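Local coordinates for protein complement factor MASP-3 (PDB 3DEM) that associates with mannan-binding lectin and ficolins through its CUB1-EGF-CUB2 region and probably acts as a serine protease of the complement system, at residues A[21-35]-A[93-105]. Sequence-based numbering, arbitrary orientation.
With CA (calcium ion), chain E.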
loop_
_atom_site.group_PDB
_atom_site.type_symbol
_atom_site.label_atom_id
_atom_site.label_comp_id
_atom_site.label_asym_id
_atom_site.label_seq_id
_atom_site.Cartn_x
_atom_site.Cartn_y
_atom_site.Cartn_z
ATOM N N TYR A 21 -30.268 -14.286 -10.320
ATOM C CA TYR A 21 -30.034 -15.212 -9.222
ATOM C C TYR A 21 -31.285 -16.009 -8.861
ATOM O O TYR A 21 -32.406 -15.543 -9.067
ATOM C CB TYR A 21 -29.463 -14.494 -7.991
ATOM C CG TYR A 21 -30.284 -13.333 -7.465
ATOM C CD1 TYR A 21 -31.421 -13.549 -6.690
ATOM C CD2 TYR A 21 -29.898 -12.018 -7.710
ATOM C CE1 TYR A 21 -32.162 -12.484 -6.197
ATOM C CE2 TYR A 21 -30.629 -10.951 -7.217
ATOM C CZ TYR A 21 -31.759 -11.191 -6.462
ATOM O OH TYR A 21 -32.490 -10.136 -5.969
ATOM N N PRO A 22 -31.089 -17.226 -8.329
ATOM C CA PRO A 22 -32.212 -18.067 -7.934
ATOM C C PRO A 22 -32.849 -17.567 -6.641
ATOM O O PRO A 22 -32.229 -16.813 -5.890
ATOM C CB PRO A 22 -31.565 -19.438 -7.722
ATOM C CG PRO A 22 -30.152 -19.126 -7.337
ATOM C CD PRO A 22 -29.786 -17.869 -8.075
ATOM N N SER A 23 -34.090 -17.971 -6.396
ATOM C CA SER A 23 -34.776 -17.594 -5.170
ATOM C C SER A 23 -34.376 -18.538 -4.040
ATOM O O SER A 23 -33.784 -19.589 -4.283
ATOM C CB SER A 23 -36.295 -17.603 -5.375
ATOM O OG SER A 23 -36.752 -18.899 -5.698
ATOM N N ASP A 24 -34.698 -18.147 -2.811
ATOM C CA ASP A 24 -34.395 -18.938 -1.619
ATOM C C ASP A 24 -32.954 -19.424 -1.596
ATOM O O ASP A 24 -32.687 -20.607 -1.380
ATOM C CB ASP A 24 -35.348 -20.127 -1.484
ATOM C CG ASP A 24 -35.095 -20.935 -0.219
ATOM O OD1 ASP A 24 -34.738 -20.329 0.818
ATOM O OD2 ASP A 24 -35.249 -22.175 -0.264
ATOM N N SER A 25 -32.020 -18.513 -1.826
ATOM C CA SER A 25 -30.620 -18.877 -1.770
ATOM C C SER A 25 -29.913 -18.025 -0.729
ATOM O O SER A 25 -30.274 -16.870 -0.507
ATOM C CB SER A 25 -29.953 -18.734 -3.141
ATOM O OG SER A 25 -29.814 -17.372 -3.506
ATOM N N GLU A 26 -28.919 -18.614 -0.081
ATOM C CA GLU A 26 -28.140 -17.914 0.919
ATOM C C GLU A 26 -26.711 -18.426 0.911
ATOM O O GLU A 26 -26.453 -19.596 1.190
ATOM C CB GLU A 26 -28.751 -18.077 2.311
ATOM C CG GLU A 26 -28.071 -17.209 3.363
ATOM C CD GLU A 26 -28.746 -17.276 4.717
ATOM O OE1 GLU A 26 -28.170 -16.731 5.681
ATOM O OE2 GLU A 26 -29.846 -17.867 4.816
ATOM N N VAL A 27 -25.784 -17.539 0.584
ATOM C CA VAL A 27 -24.380 -17.900 0.501
ATOM C C VAL A 27 -23.558 -16.936 1.342
ATOM O O VAL A 27 -23.753 -15.723 1.285
ATOM C CB VAL A 27 -23.880 -17.871 -0.959
ATOM C CG1 VAL A 27 -22.471 -18.453 -1.060
ATOM C CG2 VAL A 27 -24.844 -18.632 -1.869
ATOM N N THR A 28 -22.651 -17.488 2.135
ATOM C CA THR A 28 -21.752 -16.687 2.947
ATOM C C THR A 28 -20.310 -16.919 2.511
ATOM O O THR A 28 -19.892 -18.057 2.311
ATOM C CB THR A 28 -21.900 -17.024 4.446
ATOM O OG1 THR A 28 -23.206 -16.642 4.896
ATOM C CG2 THR A 28 -20.850 -16.290 5.277
ATOM N N TRP A 29 -19.559 -15.837 2.341
ATOM C CA TRP A 29 -18.126 -15.928 2.082
ATOM C C TRP A 29 -17.371 -15.338 3.259
ATOM O O TRP A 29 -17.584 -14.183 3.608
ATOM C CB TRP A 29 -17.743 -15.155 0.817
ATOM C CG TRP A 29 -18.355 -15.693 -0.430
ATOM C CD1 TRP A 29 -17.856 -16.686 -1.222
ATOM C CD2 TRP A 29 -19.576 -15.265 -1.041
ATOM N NE1 TRP A 29 -18.697 -16.908 -2.284
ATOM C CE2 TRP A 29 -19.758 -16.048 -2.199
ATOM C CE3 TRP A 29 -20.539 -14.302 -0.718
ATOM C CZ2 TRP A 29 -20.863 -15.895 -3.038
ATOM C CZ3 TRP A 29 -21.633 -14.151 -1.557
ATOM C CH2 TRP A 29 -21.785 -14.941 -2.701
ATOM N N ASN A 30 -16.492 -16.126 3.867
ATOM C CA ASN A 30 -15.633 -15.618 4.930
ATOM C C ASN A 30 -14.243 -15.281 4.388
ATOM O O ASN A 30 -13.575 -16.130 3.801
ATOM C CB ASN A 30 -15.540 -16.614 6.090
ATOM C CG ASN A 30 -16.825 -16.691 6.906
ATOM O OD1 ASN A 30 -17.726 -15.868 6.744
ATOM N ND2 ASN A 30 -16.910 -17.682 7.790
ATOM N N ILE A 31 -13.823 -14.035 4.573
ATOM C CA ILE A 31 -12.521 -13.590 4.086
ATOM C C ILE A 31 -11.590 -13.259 5.244
ATOM O O ILE A 31 -11.863 -12.361 6.036
ATOM C CB ILE A 31 -12.645 -12.344 3.193
ATOM C CG1 ILE A 31 -13.646 -12.588 2.061
ATOM C CG2 ILE A 31 -11.287 -11.955 2.635
ATOM C CD1 ILE A 31 -14.055 -11.328 1.343
ATOM N N THR A 32 -10.491 -13.990 5.343
ATOM C CA THR A 32 -9.489 -13.716 6.360
ATOM C C THR A 32 -8.162 -13.375 5.695
ATOM O O THR A 32 -7.723 -14.066 4.780
ATOM C CB THR A 32 -9.296 -14.914 7.319
ATOM O OG1 THR A 32 -10.542 -15.228 7.950
ATOM C CG2 THR A 32 -8.260 -14.590 8.396
ATOM N N VAL A 33 -7.545 -12.290 6.146
ATOM C CA VAL A 33 -6.197 -11.930 5.715
ATOM C C VAL A 33 -5.245 -11.978 6.912
ATOM O O VAL A 33 -5.691 -12.008 8.060
ATOM C CB VAL A 33 -6.156 -10.533 5.038
ATOM C CG1 VAL A 33 -6.928 -10.558 3.723
ATOM C CG2 VAL A 33 -6.696 -9.454 5.971
ATOM N N PRO A 34 -3.928 -11.998 6.648
ATOM C CA PRO A 34 -2.936 -12.063 7.716
ATOM C C PRO A 34 -2.989 -10.846 8.624
ATOM O O PRO A 34 -3.595 -9.834 8.269
ATOM C CB PRO A 34 -1.601 -12.084 6.959
ATOM C CG PRO A 34 -1.940 -12.530 5.585
ATOM C CD PRO A 34 -3.298 -11.971 5.318
ATOM N N ASP A 35 -2.356 -10.956 9.788
ATOM C CA ASP A 35 -2.277 -9.846 10.727
ATOM C C ASP A 35 -1.520 -8.682 10.100
ATOM O O ASP A 35 -0.563 -8.883 9.354
ATOM C CB ASP A 35 -1.596 -10.287 12.024
ATOM C CG ASP A 35 -2.421 -11.295 12.802
ATOM O OD1 ASP A 35 -3.639 -11.410 12.538
ATOM O OD2 ASP A 35 -1.849 -11.969 13.687
ATOM N N SER A 93 -8.785 -7.855 10.304
ATOM C CA SER A 93 -8.351 -8.758 9.247
ATOM C C SER A 93 -9.399 -9.801 8.859
ATOM O O SER A 93 -9.065 -10.832 8.273
ATOM C CB SER A 93 -7.042 -9.444 9.648
ATOM O OG SER A 93 -7.238 -10.330 10.733
ATOM N N PHE A 94 -10.664 -9.529 9.170
ATOM C CA PHE A 94 -11.740 -10.465 8.850
ATOM C C PHE A 94 -12.971 -9.774 8.269
ATOM O O PHE A 94 -13.379 -8.708 8.736
ATOM C CB PHE A 94 -12.131 -11.285 10.087
ATOM C CG PHE A 94 -13.341 -12.155 9.879
ATOM C CD1 PHE A 94 -13.235 -13.358 9.202
ATOM C CD2 PHE A 94 -14.583 -11.770 10.361
ATOM C CE1 PHE A 94 -14.345 -14.164 9.010
ATOM C CE2 PHE A 94 -15.694 -12.566 10.171
ATOM C CZ PHE A 94 -15.578 -13.765 9.494
ATOM N N MET A 95 -13.566 -10.400 7.258
ATOM C CA MET A 95 -14.793 -9.893 6.665
ATOM C C MET A 95 -15.700 -11.036 6.231
ATOM O O MET A 95 -15.263 -11.964 5.557
ATOM C CB MET A 95 -14.481 -8.980 5.477
ATOM C CG MET A 95 -15.709 -8.328 4.852
ATOM S SD MET A 95 -15.284 -7.371 3.386
ATOM C CE MET A 95 -14.702 -5.842 4.125
ATOM N N SER A 96 -16.964 -10.968 6.629
ATOM C CA SER A 96 -17.941 -11.966 6.221
ATOM C C SER A 96 -18.985 -11.312 5.327
ATOM O O SER A 96 -19.459 -10.209 5.612
ATOM C CB SER A 96 -18.600 -12.609 7.447
ATOM O OG SER A 96 -19.433 -13.693 7.072
ATOM N N ILE A 97 -19.322 -11.987 4.237
ATOM C CA ILE A 97 -20.280 -11.473 3.269
ATOM C C ILE A 97 -21.382 -12.498 3.050
ATOM O O ILE A 97 -21.102 -13.660 2.752
ATOM C CB ILE A 97 -19.599 -11.179 1.911
ATOM C CG1 ILE A 97 -18.495 -10.130 2.077
ATOM C CG2 ILE A 97 -20.619 -10.717 0.871
ATOM C CD1 ILE A 97 -17.595 -10.007 0.873
ATOM N N THR A 98 -22.629 -12.069 3.202
ATOM C CA THR A 98 -23.770 -12.938 2.947
ATOM C C THR A 98 -24.681 -12.353 1.872
ATOM O O THR A 98 -25.134 -11.213 1.982
ATOM C CB THR A 98 -24.588 -13.192 4.236
ATOM O OG1 THR A 98 -23.775 -13.892 5.184
ATOM C CG2 THR A 98 -25.844 -14.020 3.942
ATOM N N PHE A 99 -24.926 -13.131 0.825
ATOM C CA PHE A 99 -25.964 -12.795 -0.137
ATOM C C PHE A 99 -27.202 -13.624 0.171
ATOM O O PHE A 99 -27.133 -14.851 0.232
ATOM C CB PHE A 99 -25.502 -13.057 -1.571
ATOM C CG PHE A 99 -26.625 -13.051 -2.579
ATOM C CD1 PHE A 99 -27.184 -11.858 -3.012
ATOM C CD2 PHE A 99 -27.121 -14.241 -3.090
ATOM C CE1 PHE A 99 -28.220 -11.852 -3.933
ATOM C CE2 PHE A 99 -28.158 -14.243 -4.016
ATOM C CZ PHE A 99 -28.704 -13.046 -4.437
ATOM N N ARG A 100 -28.329 -12.958 0.384
ATOM C CA ARG A 100 -29.574 -13.663 0.629
ATOM C C ARG A 100 -30.636 -13.276 -0.382
ATOM O O ARG A 100 -30.803 -12.103 -0.710
ATOM C CB ARG A 100 -30.104 -13.394 2.036
ATOM C CG ARG A 100 -31.310 -14.259 2.385
ATOM C CD ARG A 100 -32.510 -13.414 2.765
ATOM N NE ARG A 100 -33.704 -14.221 2.987
ATOM C CZ ARG A 100 -34.888 -13.719 3.320
ATOM N NH1 ARG A 100 -35.036 -12.409 3.466
ATOM N NH2 ARG A 100 -35.925 -14.524 3.505
ATOM N N SER A 101 -31.360 -14.282 -0.852
ATOM C CA SER A 101 -32.454 -14.101 -1.779
ATOM C C SER A 101 -33.669 -14.777 -1.153
ATOM O O SER A 101 -33.614 -15.958 -0.813
ATOM C CB SER A 101 -32.095 -14.760 -3.112
ATOM O OG SER A 101 -33.119 -14.599 -4.073
ATOM N N ASP A 102 -34.757 -14.042 -0.955
ATOM C CA ASP A 102 -35.935 -14.660 -0.345
ATOM C C ASP A 102 -36.708 -15.523 -1.344
ATOM O O ASP A 102 -36.186 -15.876 -2.403
ATOM C CB ASP A 102 -36.834 -13.628 0.357
ATOM C CG ASP A 102 -37.375 -12.568 -0.581
ATOM O OD1 ASP A 102 -37.036 -12.582 -1.782
ATOM O OD2 ASP A 102 -38.150 -11.708 -0.107
ATOM N N PHE A 103 -37.944 -15.866 -1.002
ATOM C CA PHE A 103 -38.745 -16.770 -1.824
ATOM C C PHE A 103 -39.363 -16.064 -3.026
ATOM O O PHE A 103 -39.808 -16.708 -3.971
ATOM C CB PHE A 103 -39.851 -17.422 -0.980
ATOM C CG PHE A 103 -39.336 -18.320 0.115
ATOM C CD1 PHE A 103 -38.890 -17.787 1.319
ATOM C CD2 PHE A 103 -39.302 -19.697 -0.059
ATOM C CE1 PHE A 103 -38.416 -18.612 2.329
ATOM C CE2 PHE A 103 -38.828 -20.531 0.947
ATOM C CZ PHE A 103 -38.386 -19.988 2.141
ATOM N N SER A 104 -39.387 -14.738 -2.985
ATOM C CA SER A 104 -40.093 -13.960 -3.994
ATOM C C SER A 104 -39.155 -13.296 -5.000
ATOM O O SER A 104 -38.705 -12.170 -4.783
ATOM C CB SER A 104 -40.963 -12.895 -3.320
ATOM O OG SER A 104 -41.791 -12.240 -4.267
ATOM N N ASN A 105 -38.873 -13.993 -6.100
ATOM C CA ASN A 105 -38.090 -13.408 -7.189
ATOM C C ASN A 105 -38.905 -13.248 -8.479
ATOM O O ASN A 105 -38.508 -13.740 -9.541
ATOM C CB ASN A 105 -36.813 -14.217 -7.449
ATOM C CG ASN A 105 -35.652 -13.345 -7.915
ATOM O OD1 ASN A 105 -35.676 -12.123 -7.760
ATOM N ND2 ASN A 105 -34.626 -13.973 -8.475
HETATM CA CA CA E . -36.472 -11.618 -3.688
HETATM O O HOH W 1 -5.173 -12.916 10.289
HETATM O O HOH W 2 -35.603 -14.041 -4.000
HETATM O O HOH W 3 -36.547 -11.054 -5.879
#
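Trp29 and Ile97, like Val27 with Phe99 and Ile31 with Met95, form hydrogen-bonded pairs between antiparallel strands 25-32 and 94-101, whose axes approach to 4.6 Å at 167°. Trp29 N donates to Ile97 O at 2.7 Å. At the calcium end the pairing loosens into a G1 beta bulge, with Asp24 and Ser25 both facing Ser101, and Asp24 N turns to Asp102 O (2.7 Å), approaching from above the carbonyl plane.

The two faces differ in chemistry. On one, Thr28 OG1 and Thr98 OG1 share a hydrogen bond of 2.8 Å, and Ser96 OG donates to Asn30 OD1, also 2.8 Å, nearly in line with the amide C=O. Phe94 turns its ring edge to Thr32 OG1. On the other, Ile31 CD1 meets Ile97 CD1 end to end at 3.8 Å, and the Trp29 ring presents CZ3 to Phe99 CB; Ile39 and Leu41 of strand 37-47 and Ile12 continue this apolar layer. With CG anti to its backbone N (chi1 166°), Phe99 reaches Tyr21 and sets CZ over one face of that ring, 3.4 Å from Tyr21 CG, in a T-shaped stack with planes at 76°. Tyr21 OH is hydrogen-bonded to Asp57 OD2, itself a calcium ligand.

Asp102 OD1 binds calcium at 2.2 Å, joined by Ser104 O, two waters, Glu49 and Asp57. One of those waters also donates to Asp102 O, the acceptor of Asp24 N. The contact thus couples an edge strand of the CUB sandwich to its calcium site: the aromatic stack and the bulge place both segments beside the metal-binding loop, and the ion would probably polarise the bridging water.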